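ESX-5 secretion system protein EccC5 (Mycobacterium tuberculosis, PDB 6J18) binds and probably hydrolyses ATP through this FtsK/SpoIIIE-type domain, as part of the ESX-5 type VII system that secretes EsxN and a number of PE_PGRS and PPE proteins. Local coordinates at residues His261-Leu267 with Phe278-Lys282; Ala225-Val229 with Pro255-Leu260; Val269-Pro274 with Gly285-Pro289; Phe90-His95 with Ala232-His238. All coordinates share one frame; numbering follows the deposited sequence. Where two conformers were deposited one is given.

Interaction 1 (His261-Leu267 with Phe278-Lys282); sequences HQANAPL and FIRGK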
loop_
_atom_site.group_PDB
_atom_site.type_symbol
_atom_site.label_atom_id
_atom_site.label_comp_id
_atom_site.label_asym_id
_atom_site.label_seq_id
_atom_site.Cartn_x
_atom_site.Cartn_y
_atom_site.Cartn_z
ATOM N N HIS A 261 -1.817 -8.994 -8.602
ATOM C CA HIS A 261 -2.922 -9.943 -8.685
ATOM C C HIS A 261 -2.399 -11.374 -8.599
ATOM O O HIS A 261 -3.018 -12.234 -7.976
ATOM C CB HIS A 261 -3.717 -9.744 -9.977
ATOM C CG HIS A 261 -4.904 -10.649 -10.101
ATOM N ND1 HIS A 261 -5.482 -11.274 -9.015
ATOM C CD2 HIS A 261 -5.620 -11.042 -11.181
ATOM C CE1 HIS A 261 -6.501 -12.009 -9.422
ATOM N NE2 HIS A 261 -6.607 -11.884 -10.733
ATOM N N GLN A 262 -1.254 -11.619 -9.228
ATOM C CA GLN A 262 -0.627 -12.934 -9.191
ATOM C C GLN A 262 -0.159 -13.278 -7.781
ATOM O O GLN A 262 -0.101 -14.447 -7.404
ATOM C CB GLN A 262 0.549 -13.000 -10.168
ATOM C CG GLN A 262 0.165 -13.426 -11.576
ATOM C CD GLN A 262 1.336 -13.378 -12.537
ATOM O OE1 GLN A 262 2.464 -13.074 -12.147
ATOM N NE2 GLN A 262 1.074 -13.680 -13.803
ATOM N N ALA A 263 0.172 -12.251 -7.006
ATOM C CA ALA A 263 0.591 -12.439 -5.621
ATOM C C ALA A 263 -0.612 -12.455 -4.682
ATOM O O ALA A 263 -0.456 -12.496 -3.462
ATOM C CB ALA A 263 1.570 -11.349 -5.212
ATOM N N ASN A 264 -1.808 -12.421 -5.269
ATOM C CA ASN A 264 -3.065 -12.440 -4.522
ATOM C C ASN A 264 -3.155 -11.331 -3.476
ATOM O O ASN A 264 -3.636 -11.552 -2.364
ATOM C CB ASN A 264 -3.267 -13.802 -3.853
ATOM C CG ASN A 264 -3.547 -14.906 -4.855
ATOM O OD1 ASN A 264 -2.865 -15.930 -4.875
ATOM N ND2 ASN A 264 -4.558 -14.703 -5.693
ATOM N N ALA A 265 -2.688 -10.141 -3.839
ATOM C CA ALA A 265 -2.764 -8.987 -2.952
ATOM C C ALA A 265 -4.217 -8.607 -2.692
ATOM O O ALA A 265 -5.062 -8.741 -3.578
ATOM C CB ALA A 265 -2.003 -7.807 -3.545
ATOM N N PRO A 266 -4.513 -8.147 -1.467
ATOM C CA PRO A 266 -5.855 -7.659 -1.128
ATOM C C PRO A 266 -6.287 -6.520 -2.044
ATOM O O PRO A 266 -5.492 -5.625 -2.330
ATOM C CB PRO A 266 -5.698 -7.170 0.314
ATOM C CG PRO A 266 -4.548 -7.948 0.852
ATOM C CD PRO A 266 -3.609 -8.132 -0.304
ATOM N N LEU A 267 -7.533 -6.561 -2.501
ATOM C CA LEU A 267 -8.052 -5.535 -3.393
ATOM C C LEU A 267 -9.301 -4.882 -2.814
ATOM O O LEU A 267 -10.346 -5.521 -2.691
ATOM C CB LEU A 267 -8.357 -6.129 -4.769
ATOM C CG LEU A 267 -9.046 -5.216 -5.785
ATOM C CD1 LEU A 267 -8.164 -4.041 -6.156
ATOM C CD2 LEU A 267 -9.422 -6.009 -7.023
ATOM N N PHE A 278 -17.234 -9.068 -13.472
ATOM C CA PHE A 278 -16.645 -9.667 -12.282
ATOM C C PHE A 278 -15.226 -9.158 -12.063
ATOM O O PHE A 278 -14.419 -9.117 -12.993
ATOM C CB PHE A 278 -16.647 -11.192 -12.391
ATOM C CG PHE A 278 -18.021 -11.796 -12.429
ATOM C CD1 PHE A 278 -18.827 -11.787 -11.302
ATOM C CD2 PHE A 278 -18.506 -12.378 -13.589
ATOM C CE1 PHE A 278 -20.092 -12.343 -11.333
ATOM C CE2 PHE A 278 -19.771 -12.937 -13.626
ATOM C CZ PHE A 278 -20.564 -12.919 -12.495
ATOM N N ILE A 279 -14.931 -8.770 -10.828
ATOM C CA ILE A 279 -13.601 -8.293 -10.471
ATOM C C ILE A 279 -12.739 -9.465 -10.012
ATOM O O ILE A 279 -11.719 -9.778 -10.624
ATOM C CB ILE A 279 -13.663 -7.224 -9.367
ATOM C CG1 ILE A 279 -14.636 -6.110 -9.760
ATOM C CG2 ILE A 279 -12.283 -6.655 -9.100
ATOM C CD1 ILE A 279 -14.340 -5.486 -11.109
ATOM N N ARG A 280 -13.153 -10.102 -8.918
ATOM C CA ARG A 280 -12.483 -11.298 -8.421
ATOM C C ARG A 280 -13.515 -12.361 -8.052
ATOM O O ARG A 280 -14.470 -12.084 -7.326
ATOM C CB ARG A 280 -11.597 -10.967 -7.214
ATOM C CG ARG A 280 -10.595 -9.849 -7.469
ATOM C CD ARG A 280 -9.160 -10.311 -7.275
ATOM N NE ARG A 280 -8.786 -10.366 -5.866
ATOM C CZ ARG A 280 -7.667 -9.845 -5.370
ATOM N NH1 ARG A 280 -7.410 -9.943 -4.073
ATOM N NH2 ARG A 280 -6.807 -9.228 -6.168
ATOM N N GLY A 281 -13.323 -13.574 -8.561
ATOM C CA GLY A 281 -14.257 -14.657 -8.310
ATOM C C GLY A 281 -15.634 -14.358 -8.871
ATOM O O GLY A 281 -15.779 -14.081 -10.060
ATOM N N LYS A 282 -16.646 -14.406 -8.009
ATOM C CA LYS A 282 -18.019 -14.117 -8.412
ATOM C C LYS A 282 -18.465 -12.738 -7.933
ATOM O O LYS A 282 -19.658 -12.440 -7.893
ATOM C CB LYS A 282 -18.972 -15.189 -7.875
ATOM C CG LYS A 282 -18.982 -16.477 -8.682
ATOM C CD LYS A 282 -18.952 -16.189 -10.171
ATOM C CE LYS A 282 -19.355 -17.406 -10.984
ATOM N NZ LYS A 282 -19.022 -17.225 -12.423
#
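The guanidinium of Arg280 lies with Leu267 CB over one face, 3.6 Å above its plane, and with the carbonyl oxygen of Ala265 at its edge. The imidazole of His261 has its plane 10° from that of the guanidinium, with NH2 approaching the ring obliquely; the two side chains pass in opposite senses, and His261 CE1 comes within 3.8 Å of Arg280 CD. His261 ND1, buried here, has no polar partner in the model.

The main bond runs from Arg280 NH1 to Ala265 O, 2.7 Å and nearly straight at 162°, with the oxygen in the guanidinium plane. A weak second bond from NH2 goes to the same oxygen, so two N-H donors hold Ala265 O, while NE is taken by the backbone O of Ala297. Bends at chi2 and chi3 steer the guanidinium to this carbonyl. Apolar packing is added by Leu267 CD2, which meets Ile279 CG2 at 3.6 Å.

Asn264, with positive phi, is the C-prime residue of a Schellman motif ending helix 255-262. From there the chain enters strand 267-269, between strands 96-100 and 292-296, and Arg280, which with Ile279 forms a classic bulge opposite Met283, packs on Met97 and Met296.

Interaction 2 (Ala225-Val229 with Pro255-Leu260); sequences AVPFV and PMLRAL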
loop_
_atom_site.group_PDB
_atom_site.type_symbol
_atom_site.label_atom_id
_atom_site.label_comp_id
_atom_site.label_asym_id
_atom_site.label_seq_id
_atom_site.Cartn_x
_atom_site.Cartn_y
_atom_site.Cartn_z
ATOM N N ALA A 225 10.456 -2.893 -10.416
ATOM C CA ALA A 225 10.078 -3.339 -9.077
ATOM C C ALA A 225 9.280 -4.635 -9.117
ATOM O O ALA A 225 9.148 -5.321 -8.104
ATOM C CB ALA A 225 9.281 -2.265 -8.366
ATOM N N VAL A 226 8.749 -4.958 -10.292
ATOM C CA VAL A 226 7.939 -6.161 -10.481
ATOM C C VAL A 226 8.602 -7.469 -9.997
ATOM O O VAL A 226 7.937 -8.279 -9.348
ATOM C CB VAL A 226 7.538 -6.319 -11.970
ATOM C CG1 VAL A 226 6.812 -7.636 -12.200
ATOM C CG2 VAL A 226 6.680 -5.143 -12.414
ATOM N N PRO A 227 9.905 -7.681 -10.287
ATOM C CA PRO A 227 10.494 -8.956 -9.851
ATOM C C PRO A 227 10.538 -9.175 -8.333
ATOM O O PRO A 227 10.788 -10.300 -7.900
ATOM C CB PRO A 227 11.922 -8.885 -10.405
ATOM C CG PRO A 227 11.830 -7.965 -11.562
ATOM C CD PRO A 227 10.842 -6.926 -11.141
ATOM N N PHE A 228 10.300 -8.133 -7.543
ATOM C CA PHE A 228 10.410 -8.250 -6.090
ATOM C C PHE A 228 9.061 -8.456 -5.408
ATOM O O PHE A 228 9.003 -8.716 -4.206
ATOM C CB PHE A 228 11.097 -7.011 -5.510
ATOM C CG PHE A 228 12.464 -6.757 -6.076
ATOM C CD1 PHE A 228 13.559 -7.472 -5.620
ATOM C CD2 PHE A 228 12.653 -5.806 -7.064
ATOM C CE1 PHE A 228 14.818 -7.244 -6.141
ATOM C CE2 PHE A 228 13.911 -5.572 -7.588
ATOM C CZ PHE A 228 14.994 -6.291 -7.126
ATOM N N VAL A 229 7.986 -8.342 -6.179
ATOM C CA VAL A 229 6.630 -8.440 -5.641
ATOM C C VAL A 229 6.367 -9.798 -4.994
ATOM O O VAL A 229 5.772 -9.882 -3.917
ATOM C CB VAL A 229 5.578 -8.186 -6.745
ATOM C CG1 VAL A 229 4.189 -8.626 -6.292
ATOM C CG2 VAL A 229 5.582 -6.721 -7.157
ATOM N N PRO A 255 2.075 -4.164 -15.737
ATOM C CA PRO A 255 2.882 -5.256 -15.180
ATOM C C PRO A 255 2.883 -5.293 -13.652
ATOM O O PRO A 255 3.041 -6.367 -13.073
ATOM C CB PRO A 255 4.288 -4.966 -15.719
ATOM C CG PRO A 255 4.286 -3.510 -16.031
ATOM C CD PRO A 255 2.894 -3.204 -16.496
ATOM N N MET A 256 2.706 -4.142 -13.010
ATOM C CA MET A 256 2.670 -4.096 -11.551
ATOM C C MET A 256 1.334 -4.607 -11.020
ATOM O O MET A 256 1.297 -5.389 -10.072
ATOM C CB MET A 256 2.932 -2.675 -11.045
ATOM C CG MET A 256 2.827 -2.528 -9.531
ATOM S SD MET A 256 3.908 -3.659 -8.625
ATOM C CE MET A 256 5.511 -2.918 -8.922
ATOM N N LEU A 257 0.242 -4.165 -11.637
ATOM C CA LEU A 257 -1.090 -4.603 -11.234
ATOM C C LEU A 257 -1.275 -6.100 -11.466
ATOM O O LEU A 257 -1.936 -6.783 -10.682
ATOM C CB LEU A 257 -2.166 -3.816 -11.988
ATOM C CG LEU A 257 -2.224 -2.311 -11.717
ATOM C CD1 LEU A 257 -3.360 -1.667 -12.499
ATOM C CD2 LEU A 257 -2.373 -2.039 -10.227
ATOM N N ARG A 258 -0.689 -6.601 -12.547
ATOM C CA ARG A 258 -0.731 -8.026 -12.858
ATOM C C ARG A 258 0.064 -8.836 -11.840
ATOM O O ARG A 258 -0.371 -9.898 -11.400
ATOM C CB ARG A 258 -0.188 -8.277 -14.266
ATOM C CG ARG A 258 -0.012 -9.747 -14.616
ATOM C CD ARG A 258 0.558 -9.965 -16.023
ATOM N NE ARG A 258 1.134 -8.760 -16.619
ATOM C CZ ARG A 258 0.484 -7.934 -17.437
ATOM N NH1 ARG A 258 -0.767 -8.190 -17.789
ATOM N NH2 ARG A 258 1.097 -6.861 -17.920
ATOM N N ALA A 259 1.233 -8.323 -11.475
ATOM C CA ALA A 259 2.090 -8.986 -10.499
ATOM C C ALA A 259 1.428 -9.010 -9.125
ATOM O O ALA A 259 1.548 -9.986 -8.385
ATOM C CB ALA A 259 3.445 -8.298 -10.424
ATOM N N LEU A 260 0.727 -7.932 -8.791
ATOM C CA LEU A 260 0.033 -7.847 -7.514
ATOM C C LEU A 260 -1.144 -8.819 -7.468
ATOM O O LEU A 260 -1.434 -9.404 -6.425
ATOM C CB LEU A 260 -0.440 -6.415 -7.253
ATOM C CG LEU A 260 0.668 -5.422 -6.889
ATOM C CD1 LEU A 260 0.123 -4.006 -6.785
ATOM C CD2 LEU A 260 1.355 -5.832 -5.595
#
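Van der Waals packing joins Ala225-Val229, in the loop between strand 203-208 and helix 232-235, to the first turns of helix 255-262, and the contacts fall into three kinds. The first is methionine with aliphatic groups: the side chain of Met256, bent at chi2 and chi3, sends its sulfur to Val229, with SD 3.8 Å from CG2, and its terminal methyl to Ala225, with CE 3.9 Å from CB. That methyl also lies near the backbone N of Val226.

The second kind is aliphatic carbon against aliphatic carbon. Val226 CG1 rests on Ala259 CB at 3.9 Å, while its CG2 approaches Pro255 CB at 4.1 Å. Val229 divides its branches similarly: CG2 faces Met256 and Ala259, and CG1, anti to the backbone N (chi1 166°), reaches Leu260 CD2 at 4.0 Å.

The third sets methyls against helix carbonyls, Val229 CG1 being 3.6 Å from Ala259 O and Val226 CG2 3.9 Å from Pro255 O.

Asp254 OD1, just ahead of the helix, accepts from the backbone N of Met256 and of Leu257. Toward the sheet, Met256 and Leu260 touch Val239 of strand 237-244, and Leu260 also meets Met97 of strand 96-100; Ala225 packs on Met172 of helix 165-180.

Interaction 3 (Val269-Pro274 with Gly285-Pro289); sequences VMDADP and GGPLP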
loop_
_atom_site.group_PDB
_atom_site.type_symbol
_atom_site.label_atom_id
_atom_site.label_comp_id
_atom_site.label_asym_id
_atom_site.label_seq_id
_atom_site.Cartn_x
_atom_site.Cartn_y
_atom_site.Cartn_z
ATOM N N VAL A 269 -12.281 -2.714 -3.378
ATOM C CA VAL A 269 -13.121 -2.129 -4.413
ATOM C C VAL A 269 -14.125 -1.178 -3.779
ATOM O O VAL A 269 -15.139 -1.605 -3.227
ATOM C CB VAL A 269 -13.865 -3.204 -5.222
ATOM C CG1 VAL A 269 -14.680 -2.558 -6.337
ATOM C CG2 VAL A 269 -12.877 -4.207 -5.796
ATOM N N MET A 270 -13.835 0.116 -3.852
ATOM C CA MET A 270 -14.713 1.120 -3.268
ATOM C C MET A 270 -15.904 1.353 -4.197
ATOM O O MET A 270 -16.288 0.450 -4.945
ATOM C CB MET A 270 -13.933 2.410 -2.998
ATOM C CG MET A 270 -12.603 2.149 -2.282
ATOM S SD MET A 270 -11.744 3.600 -1.634
ATOM C CE MET A 270 -12.794 4.035 -0.250
ATOM N N ASP A 271 -16.498 2.542 -4.143
ATOM C CA ASP A 271 -17.644 2.863 -4.995
ATOM C C ASP A 271 -17.344 2.554 -6.461
ATOM O O ASP A 271 -16.395 3.090 -7.031
ATOM C CB ASP A 271 -18.037 4.331 -4.840
ATOM C CG ASP A 271 -19.102 4.756 -5.830
ATOM O OD1 ASP A 271 -20.257 4.300 -5.692
ATOM O OD2 ASP A 271 -18.784 5.541 -6.747
ATOM N N ALA A 272 -18.149 1.679 -7.060
ATOM C CA ALA A 272 -17.857 1.183 -8.401
ATOM C C ALA A 272 -19.109 0.801 -9.192
ATOM O O ALA A 272 -20.233 0.920 -8.707
ATOM C CB ALA A 272 -16.912 -0.008 -8.315
ATOM N N ASP A 273 -18.887 0.330 -10.416
ATOM C CA ASP A 273 -19.959 0.025 -11.358
ATOM C C ASP A 273 -19.974 -1.468 -11.684
ATOM O O ASP A 273 -18.953 -2.024 -12.090
ATOM C CB ASP A 273 -19.778 0.856 -12.636
ATOM C CG ASP A 273 -21.007 0.858 -13.532
ATOM O OD1 ASP A 273 -21.868 -0.035 -13.402
ATOM O OD2 ASP A 273 -21.109 1.765 -14.384
ATOM N N PRO A 274 -21.132 -2.124 -11.501
ATOM C CA PRO A 274 -21.295 -3.538 -11.864
ATOM C C PRO A 274 -21.023 -3.821 -13.342
ATOM O O PRO A 274 -20.700 -4.954 -13.697
ATOM C CB PRO A 274 -22.763 -3.817 -11.528
ATOM C CG PRO A 274 -23.099 -2.834 -10.468
ATOM C CD PRO A 274 -22.310 -1.598 -10.788
ATOM N N GLY A 285 -18.125 -5.070 -8.694
ATOM C CA GLY A 285 -18.101 -3.800 -7.994
ATOM C C GLY A 285 -19.509 -3.250 -7.886
ATOM O O GLY A 285 -20.381 -3.610 -8.678
ATOM N N GLY A 286 -19.739 -2.383 -6.906
ATOM C CA GLY A 286 -21.054 -1.808 -6.700
ATOM C C GLY A 286 -20.992 -0.435 -6.063
ATOM O O GLY A 286 -19.957 -0.046 -5.520
ATOM N N PRO A 287 -22.103 0.313 -6.128
ATOM C CA PRO A 287 -22.154 1.660 -5.552
ATOM C C PRO A 287 -22.019 1.638 -4.031
ATOM O O PRO A 287 -22.659 0.829 -3.362
ATOM C CB PRO A 287 -23.533 2.171 -5.977
ATOM C CG PRO A 287 -24.347 0.935 -6.168
ATOM C CD PRO A 287 -23.393 -0.087 -6.716
ATOM N N LEU A 288 -21.176 2.518 -3.501
ATOM C CA LEU A 288 -20.937 2.592 -2.065
ATOM C C LEU A 288 -20.740 4.041 -1.635
ATOM O O LEU A 288 -20.271 4.863 -2.422
ATOM C CB LEU A 288 -19.710 1.759 -1.678
ATOM C CG LEU A 288 -19.808 0.237 -1.787
ATOM C CD1 LEU A 288 -18.452 -0.401 -1.533
ATOM C CD2 LEU A 288 -20.848 -0.307 -0.819
ATOM N N PRO A 289 -21.104 4.362 -0.382
ATOM C CA PRO A 289 -20.800 5.695 0.146
ATOM C C PRO A 289 -19.294 5.920 0.208
ATOM O O PRO A 289 -18.531 4.953 0.228
ATOM C CB PRO A 289 -21.421 5.675 1.547
ATOM C CG PRO A 289 -21.542 4.230 1.895
ATOM C CD PRO A 289 -21.816 3.529 0.600
HETATM O O HOH W 1 -17.688 -1.824 -4.547
HETATM O O HOH W 2 -16.544 4.300 -1.662
HETATM O O HOH W 3 -17.659 -4.451 -11.517
#
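Two loop segments run antiparallel, their CA atoms closest between Asp271 and Leu288 at 4.4 Å, and one direct backbone bond joins them, from Ala272 N to Gly286 O at 2.9 Å, the donor standing above the carbonyl plane. Three waters extend the pairing. One links Gly286 N with Met270 O, another Asp271 N with Pro289 O, and a third Gly285 N with Asp273 O.

Asp271 carries the side-chain part. Its CG is anti to the backbone N (chi1 173°), which directs the carboxylate along the opposing chain, where OD1 accepts from Leu288 N at 3.0 Å through its anti lone pair, with an N-H...O angle of 161°. The other oxygen, OD2, forms a salt bridge with Arg101, a predicted ATP-binding residue. The carboxylate therefore ties the 285-289 loop to that arginine.

The remaining contacts are apolar or backbone. Leu288 CD1 lies 3.9 Å from Val269 O, while Val269 CG1 and Ala272 CB both pack on Gly285 CA, each at 4.0 Å. The ring of Pro274 sits against Gly285 O.

The segments are the loops leaving strand 267-269 and entering strand 292-296. Backbone bonds between Met270 and Thr99 and between Asp271 and Arg101 tie the first loop to strand 96-100 and the residue after it; Met270 touches Val306 and Leu288 touches Phe303, both of strand 301-306.

Interaction 4 (Phe90-His95 with Ala232-His238); sequences FAENSH and AADVGLH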
loop_
_atom_site.group_PDB
_atom_site.type_symbol
_atom_site.label_atom_id
_atom_site.label_comp_id
_atom_site.label_asym_id
_atom_site.label_seq_id
_atom_site.Cartn_x
_atom_site.Cartn_y
_atom_site.Cartn_z
ATOM N N PHE A 90 0.408 -8.146 7.157
ATOM C CA PHE A 90 1.630 -8.451 6.420
ATOM C C PHE A 90 2.050 -9.915 6.553
ATOM O O PHE A 90 2.867 -10.405 5.773
ATOM C CB PHE A 90 2.762 -7.533 6.882
ATOM C CG PHE A 90 2.588 -6.104 6.451
ATOM C CD1 PHE A 90 1.864 -5.796 5.309
ATOM C CD2 PHE A 90 3.140 -5.068 7.187
ATOM C CE1 PHE A 90 1.697 -4.484 4.906
ATOM C CE2 PHE A 90 2.976 -3.751 6.789
ATOM C CZ PHE A 90 2.254 -3.460 5.647
ATOM N N ALA A 91 1.487 -10.614 7.536
ATOM C CA ALA A 91 1.733 -12.046 7.682
ATOM C C ALA A 91 1.068 -12.804 6.535
ATOM O O ALA A 91 1.560 -13.840 6.091
ATOM C CB ALA A 91 1.223 -12.545 9.024
ATOM N N GLU A 92 -0.058 -12.273 6.065
ATOM C CA GLU A 92 -0.790 -12.850 4.941
ATOM C C GLU A 92 -0.265 -12.335 3.604
ATOM O O GLU A 92 0.057 -13.119 2.709
ATOM C CB GLU A 92 -2.287 -12.544 5.052
ATOM C CG GLU A 92 -3.087 -13.603 5.788
ATOM C CD GLU A 92 -4.585 -13.333 5.762
ATOM O OE1 GLU A 92 -5.026 -12.426 5.019
ATOM O OE2 GLU A 92 -5.326 -14.036 6.484
ATOM N N ASN A 93 -0.203 -11.015 3.468
ATOM C CA ASN A 93 0.239 -10.398 2.226
ATOM C C ASN A 93 0.921 -9.056 2.475
ATOM O O ASN A 93 0.525 -8.303 3.364
ATOM C CB ASN A 93 -0.943 -10.221 1.274
ATOM C CG ASN A 93 -0.504 -9.999 -0.160
ATOM O OD1 ASN A 93 -0.135 -8.891 -0.549
ATOM N ND2 ASN A 93 -0.538 -11.063 -0.954
ATOM N N SER A 94 1.934 -8.756 1.669
ATOM C CA SER A 94 2.741 -7.557 1.863
ATOM C C SER A 94 2.149 -6.315 1.201
ATOM O O SER A 94 2.637 -5.205 1.411
ATOM C CB SER A 94 4.158 -7.784 1.325
ATOM O OG SER A 94 4.800 -8.857 1.989
ATOM N N HIS A 95 1.096 -6.495 0.409
ATOM C CA HIS A 95 0.644 -5.427 -0.481
ATOM C C HIS A 95 -0.827 -5.051 -0.333
ATOM O O HIS A 95 -1.569 -5.667 0.432
ATOM C CB HIS A 95 0.912 -5.826 -1.933
ATOM C CG HIS A 95 2.268 -6.418 -2.154
ATOM N ND1 HIS A 95 3.429 -5.700 -1.969
ATOM C CD2 HIS A 95 2.648 -7.657 -2.541
ATOM C CE1 HIS A 95 4.467 -6.471 -2.236
ATOM N NE2 HIS A 95 4.022 -7.665 -2.584
ATOM N N ALA A 232 8.398 -10.204 -1.624
ATOM C CA ALA A 232 8.443 -8.897 -0.977
ATOM C C ALA A 232 8.799 -8.980 0.503
ATOM O O ALA A 232 9.523 -8.128 1.020
ATOM C CB ALA A 232 7.115 -8.191 -1.151
ATOM N N ALA A 233 8.284 -10.000 1.181
ATOM C CA ALA A 233 8.522 -10.164 2.611
ATOM C C ALA A 233 10.000 -10.398 2.910
ATOM O O ALA A 233 10.494 -10.017 3.970
ATOM C CB ALA A 233 7.683 -11.309 3.158
ATOM N N ASP A 234 10.699 -11.019 1.966
ATOM C CA ASP A 234 12.110 -11.339 2.147
ATOM C C ASP A 234 13.011 -10.130 1.915
ATOM O O ASP A 234 14.157 -10.106 2.369
ATOM C CB ASP A 234 12.524 -12.478 1.216
ATOM C CG ASP A 234 11.946 -13.814 1.638
ATOM O OD1 ASP A 234 11.085 -13.832 2.543
ATOM O OD2 ASP A 234 12.358 -14.845 1.072
ATOM N N VAL A 235 12.500 -9.131 1.203
ATOM C CA VAL A 235 13.267 -7.917 0.953
ATOM C C VAL A 235 12.641 -6.718 1.662
ATOM O O VAL A 235 13.058 -5.579 1.458
ATOM C CB VAL A 235 13.387 -7.616 -0.555
ATOM C CG1 VAL A 235 14.130 -8.741 -1.262
ATOM C CG2 VAL A 235 12.013 -7.404 -1.172
ATOM N N GLY A 236 11.642 -6.987 2.497
ATOM C CA GLY A 236 10.984 -5.951 3.272
ATOM C C GLY A 236 10.305 -4.901 2.415
ATOM O O GLY A 236 10.391 -3.706 2.695
ATOM N N LEU A 237 9.624 -5.350 1.366
ATOM C CA LEU A 237 8.957 -4.444 0.439
ATOM C C LEU A 237 7.442 -4.478 0.611
ATOM O O LEU A 237 6.852 -5.542 0.805
ATOM C CB LEU A 237 9.328 -4.794 -1.004
ATOM C CG LEU A 237 8.576 -4.070 -2.123
ATOM C CD1 LEU A 237 8.871 -2.575 -2.102
ATOM C CD2 LEU A 237 8.916 -4.674 -3.476
ATOM N N HIS A 238 6.820 -3.305 0.546
ATOM C CA HIS A 238 5.366 -3.198 0.569
ATOM C C HIS A 238 4.893 -2.286 -0.555
ATOM O O HIS A 238 5.247 -1.109 -0.596
ATOM C CB HIS A 238 4.876 -2.668 1.917
ATOM C CG HIS A 238 5.327 -3.485 3.087
ATOM N ND1 HIS A 238 4.731 -4.678 3.435
ATOM C CD2 HIS A 238 6.316 -3.280 3.989
ATOM C CE1 HIS A 238 5.334 -5.173 4.502
ATOM N NE2 HIS A 238 6.300 -4.346 4.856
HETATM O O HOH W 4 6.985 -7.301 3.124
#
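His238 stacks on Phe90 and bonds to Ser94 where the parallel strands 96-100 and 237-244 of the FtsK-type ATPase core begin side by side. His238 CB lies 3.4 Å from Ser94 O; with CG beside the backbone N (chi1 -56°) the imidazole swings over the phenyl ring. ND1 donates to Ser94 O at 3.0 Å; the bond lies in the carbonyl plane, on a lone pair, and also in the imidazole plane. CE1 stands over the centre of the Phe90 ring, 3.3 Å above it. The centroids of this face-to-face stack are 3.8 Å apart and the planes are inclined by 28°. At the far edge NE2 bonds to Glu203 OE1, so both ring nitrogens are engaged and the rotation of the ring is fixed; Phe205 stacks on His238 as well.

Ser94 and His95 fill the other half of the contact. Ser94 CB meets Ala232 CB and Leu237 O, and its OG reaches Leu237 O through a water. Asn93 OD1 accepts from His95 N in an Asx turn. Outside the two segments, His95 ND1 accepts from Val239 N and NE2 donates to Val229 O. The His95 ring also packs tightly on the helical turn 232-235: its CE1 is 3.3 Å from Ala232 CB.

In the fold
Interactions 1, 2 and 4 form a connected group, with centres 13 to 17 Å apart. Helix 255-262 serves both interaction 1 and interaction 2, and Ala265 N probably bonds to Leu260 O at 3.0 Å. His95 joins interaction 4 to interaction 2 by a probable bond from NE2 to Val229 O at 3.1 Å. Interaction 3 meets interaction 1 through Ile279 but stays about 12 Å, nearest atoms, from interactions 2 and 4. It is also the one beside the nucleotide: the Met270 side chain lies about 6 Å from bound ATP and about 9 Å from magnesium, against about 13 Å from ATP for the Leu267 side chain of interaction 1.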